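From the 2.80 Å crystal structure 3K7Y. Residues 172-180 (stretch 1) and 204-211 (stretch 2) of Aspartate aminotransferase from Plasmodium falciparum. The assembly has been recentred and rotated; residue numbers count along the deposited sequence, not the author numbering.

Stretch 1, residues 172-180: PNGSSVILQ
Stretch 2 204-211: LHKKHVII

The most unusual feature of this contact is the junction before the sheet, where two residues of positive phi face each other and a lysine folds back onto the opposite backbone. G174 (phi/psi 54/41) and K207 (55/20) both adopt left-handed conformations, and G174 CA lies 3.6 Å from K207 O. An ideal CB on G174 would point away from stretch 2 and fall 3.9 Å from K207 O; at that distance there is no clash to cite, and the positive phi by itself favours glycine.

K207 is the first residue to leave helical phi/psi after the helix. The carbonyl of K206 (-89/-7), just before it, accepts from the other stretch: G174 N donates to K206 O at 2.7 Å with an N-H...O angle of 156°, and N173 ND2 adds a weak bond to K206 O at 3.5 Å, 152°. The K206 side chain starts sideways, with chi1 -49° (m), chi2 -126°, chi3 90° (p) and chi4 -143°, yet its end comes nearer: K206 NZ donates to P172 O at 2.5 Å and weakly to N173 OD1 at 3.4 Å. N173 is extended (-164/133), with chi1 -98° and chi2 106°.

H208 (-46/156; chi1 -72°, m; chi2 147°) is the last loop residue before strand 209-211. S175 N approaches its ring at the edge, near the ring plane, 3.2 Å from H208 CD2, while S175 CB stands 3.7 Å from the same H208 CD2.

Beyond this point the backbones become extended and pair in parallel, the strand axes 4.8 Å apart at closest approach and 29° apart in direction. The register is S176 with V209, V177 with I210 and I178 with I211, at CA-CA distances of 4.6, 5.1 and 4.8 Å. Hydrogen bonds alternate as a parallel ladder requires: V209 N to S175 O at 2.8 Å (164°), V177 N to V209 O at 2.8 Å (158°), I211 N to V177 O at 2.8 Å (160°) and L179 N to I211 O at 3.0 Å (167°). CA-H...O contacts supplement it: S176 CA to V209 O at 3.2 Å, I210 CA to V177 O at 3.5 Å and I178 CA to I211 O at 3.4 Å.

Side chains alternate accordingly. On the face of V177 (chi1 t) and I210 (m, m), V177 CB meets I210 CD1 at 3.7 Å; L179 (m, t) also reaches I210, L179 CD1 to I210 CG2 at 4.0 Å. S176 (m), V209 (t), I178 (m, t) and I211 (m, p) share the other face, where I178 CG1 lies 4.2 Å from I211 CB.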

ATOM      1  N   PRO A 172     -16.456 -18.409  23.743  1.00 83.30           N
ATOM      2  CA  PRO A 172     -17.200 -19.194  22.772  1.00 83.68           C
ATOM      3  C   PRO A 172     -16.473 -20.426  22.192  1.00 83.21           C
ATOM      4  O   PRO A 172     -15.966 -21.269  22.944  1.00 83.65           O
ATOM      5  CB  PRO A 172     -17.520 -18.150  21.710  1.00 82.84           C
ATOM      6  CG  PRO A 172     -17.721 -16.869  22.542  1.00 82.95           C
ATOM      7  CD  PRO A 172     -17.124 -17.109  23.922  1.00 83.28           C
ATOM      8  N   ASN A 173     -16.447 -20.531  20.870  1.00 82.16           N
ATOM      9  CA  ASN A 173     -16.030 -21.743  20.176  1.00 81.72           C
ATOM     10  C   ASN A 173     -15.752 -21.330  18.756  1.00 80.18           C
ATOM     11  O   ASN A 173     -16.575 -20.642  18.143  1.00 80.75           O
ATOM     12  CB  ASN A 173     -17.171 -22.765  20.151  1.00 83.75           C
ATOM     13  CG  ASN A 173     -17.048 -23.819  21.228  1.00 84.92           C
ATOM     14  OD1 ASN A 173     -17.782 -23.798  22.219  1.00 86.46           O
ATOM     15  ND2 ASN A 173     -16.132 -24.765  21.031  1.00 84.66           N
ATOM     16  N   GLY A 174     -14.620 -21.746  18.206  1.00 78.17           N
ATOM     17  CA  GLY A 174     -14.214 -21.192  16.928  1.00 75.55           C
ATOM     18  C   GLY A 174     -14.189 -19.672  17.044  1.00 73.19           C
ATOM     19  O   GLY A 174     -14.643 -18.958  16.147  1.00 73.08           O
ATOM     20  N   SER A 175     -13.693 -19.175  18.170  1.00 71.16           N
ATOM     21  CA  SER A 175     -13.457 -17.759  18.295  1.00 69.07           C
ATOM     22  C   SER A 175     -12.187 -17.443  17.533  1.00 66.94           C
ATOM     23  O   SER A 175     -11.296 -18.284  17.382  1.00 66.67           O
ATOM     24  CB  SER A 175     -13.321 -17.344  19.750  1.00 69.14           C
ATOM     25  OG  SER A 175     -14.508 -17.649  20.461  1.00 71.38           O
ATOM     26  N   SER A 176     -12.126 -16.227  17.025  1.00 64.96           N
ATOM     27  CA  SER A 176     -10.997 -15.779  16.256  1.00 62.62           C
ATOM     28  C   SER A 176     -10.099 -15.070  17.235  1.00 61.16           C
ATOM     29  O   SER A 176     -10.557 -14.189  17.964  1.00 61.33           O
ATOM     30  CB  SER A 176     -11.472 -14.829  15.161  1.00 62.40           C
ATOM     31  OG  SER A 176     -12.734 -15.246  14.661  1.00 63.63           O
ATOM     32  N   VAL A 177      -8.830 -15.465  17.277  1.00 59.56           N
ATOM     33  CA  VAL A 177      -7.898 -14.918  18.266  1.00 57.98           C
ATOM     34  C   VAL A 177      -6.571 -14.526  17.637  1.00 56.57           C
ATOM     35  O   VAL A 177      -6.017 -15.261  16.816  1.00 56.76           O
ATOM     36  CB  VAL A 177      -7.633 -15.909  19.430  1.00 58.53           C
ATOM     37  CG1 VAL A 177      -6.708 -15.291  20.470  1.00 58.10           C
ATOM     38  CG2 VAL A 177      -8.923 -16.321  20.074  1.00 58.99           C
ATOM     39  N   ILE A 178      -6.067 -13.363  18.045  1.00 55.22           N
ATOM     40  CA  ILE A 178      -4.759 -12.858  17.617  1.00 53.17           C
ATOM     41  C   ILE A 178      -3.703 -13.145  18.690  1.00 53.14           C
ATOM     42  O   ILE A 178      -3.856 -12.766  19.850  1.00 53.27           O
ATOM     43  CB  ILE A 178      -4.824 -11.349  17.329  1.00 52.15           C
ATOM     44  CG1 ILE A 178      -5.699 -11.079  16.106  1.00 50.80           C
ATOM     45  CG2 ILE A 178      -3.432 -10.777  17.135  1.00 51.40           C
ATOM     46  CD1 ILE A 178      -6.412  -9.738  16.151  1.00 49.61           C
ATOM     47  N   LEU A 179      -2.639 -13.828  18.299  1.00 52.80           N
ATOM     48  CA  LEU A 179      -1.593 -14.174  19.235  1.00 53.01           C
ATOM     49  C   LEU A 179      -0.264 -13.656  18.757  1.00 52.95           C
ATOM     50  O   LEU A 179       0.108 -13.805  17.568  1.00 53.01           O
ATOM     51  CB  LEU A 179      -1.501 -15.685  19.439  1.00 53.47           C
ATOM     52  CG  LEU A 179      -2.631 -16.339  20.227  1.00 54.93           C
ATOM     53  CD1 LEU A 179      -2.487 -17.847  20.241  1.00 55.66           C
ATOM     54  CD2 LEU A 179      -2.736 -15.796  21.661  1.00 57.03           C
ATOM     55  N   GLN A 180       0.436 -13.034  19.700  1.00 52.92           N
ATOM     56  CA  GLN A 180       1.851 -12.735  19.575  1.00 52.85           C
ATOM     57  C   GLN A 180       2.538 -13.732  20.487  1.00 53.72           C
ATOM     58  O   GLN A 180       2.425 -13.645  21.715  1.00 54.11           O
ATOM     59  CB  GLN A 180       2.164 -11.319  20.048  1.00 52.57           C
ATOM     60  CG  GLN A 180       1.491 -10.220  19.313  1.00 50.37           C
ATOM     61  CD  GLN A 180       2.010  -8.869  19.754  1.00 51.96           C
ATOM     62  OE1 GLN A 180       1.269  -8.055  20.313  1.00 52.84           O
ATOM     63  NE2 GLN A 180       3.299  -8.618  19.506  1.00 51.95           N
ATOM     64  N   LEU A 204      -7.666 -27.395  19.642  1.00 76.84           N
ATOM     65  CA  LEU A 204      -8.318 -28.512  18.952  1.00 78.44           C
ATOM     66  C   LEU A 204      -9.740 -28.782  19.443  1.00 79.62           C
ATOM     67  O   LEU A 204     -10.642 -29.023  18.638  1.00 80.31           O
ATOM     68  CB  LEU A 204      -7.487 -29.786  19.071  1.00 79.53           C
ATOM     69  CG  LEU A 204      -6.320 -29.907  18.100  1.00 79.04           C
ATOM     70  CD1 LEU A 204      -5.305 -30.906  18.631  1.00 80.29           C
ATOM     71  CD2 LEU A 204      -6.802 -30.298  16.715  1.00 79.61           C
ATOM     72  N   HIS A 205      -9.934 -28.753  20.759  1.00 80.03           N
ATOM     73  CA  HIS A 205     -11.255 -28.973  21.330  1.00 81.42           C
ATOM     74  C   HIS A 205     -12.212 -27.852  20.954  1.00 80.36           C
ATOM     75  O   HIS A 205     -13.346 -28.119  20.558  1.00 81.63           O
ATOM     76  CB  HIS A 205     -11.196 -29.152  22.854  1.00 82.24           C
ATOM     77  CG  HIS A 205     -12.482 -29.640  23.454  1.00 85.85           C
ATOM     78  ND1 HIS A 205     -13.121 -28.984  24.487  1.00 87.28           N
ATOM     79  CD2 HIS A 205     -13.255 -30.715  23.158  1.00 89.45           C
ATOM     80  CE1 HIS A 205     -14.225 -29.638  24.808  1.00 89.48           C
ATOM     81  NE2 HIS A 205     -14.331 -30.691  24.015  1.00 90.96           N
ATOM     82  N   LYS A 206     -11.750 -26.607  21.053  1.00 78.30           N
ATOM     83  CA  LYS A 206     -12.610 -25.443  20.819  1.00 77.22           C
ATOM     84  C   LYS A 206     -12.644 -24.999  19.349  1.00 76.73           C
ATOM     85  O   LYS A 206     -13.399 -24.086  18.971  1.00 76.42           O
ATOM     86  CB  LYS A 206     -12.175 -24.271  21.702  1.00 76.02           C
ATOM     87  CG  LYS A 206     -11.968 -24.612  23.165  1.00 75.08           C
ATOM     88  CD  LYS A 206     -12.774 -23.698  24.042  1.00 73.06           C
ATOM     89  CE  LYS A 206     -14.127 -24.303  24.285  1.00 74.26           C
ATOM     90  NZ  LYS A 206     -15.154 -23.244  24.313  1.00 75.54           N
ATOM     91  N   LYS A 207     -11.796 -25.630  18.536  1.00 76.44           N
ATOM     92  CA  LYS A 207     -11.713 -25.371  17.094  1.00 75.66           C
ATOM     93  C   LYS A 207     -11.462 -23.894  16.739  1.00 73.77           C
ATOM     94  O   LYS A 207     -11.704 -23.469  15.605  1.00 73.61           O
ATOM     95  CB  LYS A 207     -12.952 -25.937  16.379  1.00 77.06           C
ATOM     96  CG  LYS A 207     -13.140 -27.456  16.549  1.00 79.33           C
ATOM     97  CD  LYS A 207     -14.603 -27.893  16.391  1.00 82.02           C
ATOM     98  CE  LYS A 207     -15.443 -27.581  17.648  1.00 83.40           C
ATOM     99  NZ  LYS A 207     -16.941 -27.645  17.451  1.00 83.99           N
ATOM    100  N   HIS A 208     -10.945 -23.132  17.702  1.00 72.39           N
ATOM    101  CA  HIS A 208     -10.626 -21.719  17.508  1.00 70.59           C
ATOM    102  C   HIS A 208      -9.887 -21.437  16.210  1.00 69.38           C
ATOM    103  O   HIS A 208      -9.219 -22.310  15.654  1.00 69.88           O
ATOM    104  CB  HIS A 208      -9.777 -21.191  18.660  1.00 70.13           C
ATOM    105  CG  HIS A 208     -10.518 -21.038  19.949  1.00 71.04           C
ATOM    106  ND1 HIS A 208      -9.917 -21.229  21.173  1.00 71.36           N
ATOM    107  CD2 HIS A 208     -11.803 -20.704  20.208  1.00 73.22           C
ATOM    108  CE1 HIS A 208     -10.799 -21.013  22.132  1.00 73.08           C
ATOM    109  NE2 HIS A 208     -11.953 -20.697  21.573  1.00 74.04           N
ATOM    110  N   VAL A 209     -10.011 -20.201  15.746  1.00 67.95           N
ATOM    111  CA  VAL A 209      -9.311 -19.747  14.565  1.00 66.77           C
ATOM    112  C   VAL A 209      -8.223 -18.791  15.003  1.00 65.53           C
ATOM    113  O   VAL A 209      -8.510 -17.730  15.584  1.00 65.22           O
ATOM    114  CB  VAL A 209     -10.259 -19.043  13.607  1.00 66.62           C
ATOM    115  CG1 VAL A 209      -9.475 -18.324  12.505  1.00 65.53           C
ATOM    116  CG2 VAL A 209     -11.241 -20.054  13.024  1.00 68.62           C
ATOM    117  N   ILE A 210      -6.974 -19.166  14.725  1.00 64.83           N
ATOM    118  CA  ILE A 210      -5.834 -18.392  15.209  1.00 63.59           C
ATOM    119  C   ILE A 210      -5.134 -17.548  14.121  1.00 62.95           C
ATOM    120  O   ILE A 210      -4.963 -17.969  12.971  1.00 63.34           O
ATOM    121  CB  ILE A 210      -4.841 -19.290  16.000  1.00 63.93           C
ATOM    122  CG1 ILE A 210      -5.547 -19.984  17.181  1.00 63.91           C
ATOM    123  CG2 ILE A 210      -3.633 -18.489  16.482  1.00 62.91           C
ATOM    124  CD1 ILE A 210      -6.059 -19.066  18.299  1.00 61.88           C
ATOM    125  N   ILE A 211      -4.765 -16.328  14.496  1.00 61.95           N
ATOM    126  CA  ILE A 211      -4.016 -15.447  13.615  1.00 60.92           C
ATOM    127  C   ILE A 211      -2.753 -15.123  14.368  1.00 60.56           C
ATOM    128  O   ILE A 211      -2.811 -14.503  15.430  1.00 60.44           O
ATOM    129  CB  ILE A 211      -4.775 -14.114  13.302  1.00 60.41           C
ATOM    130  CG1 ILE A 211      -6.027 -14.355  12.441  1.00 60.24           C
ATOM    131  CG2 ILE A 211      -3.833 -13.099  12.634  1.00 58.78           C
ATOM    132  CD1 ILE A 211      -7.265 -14.829  13.212  1.00 60.89           C
TER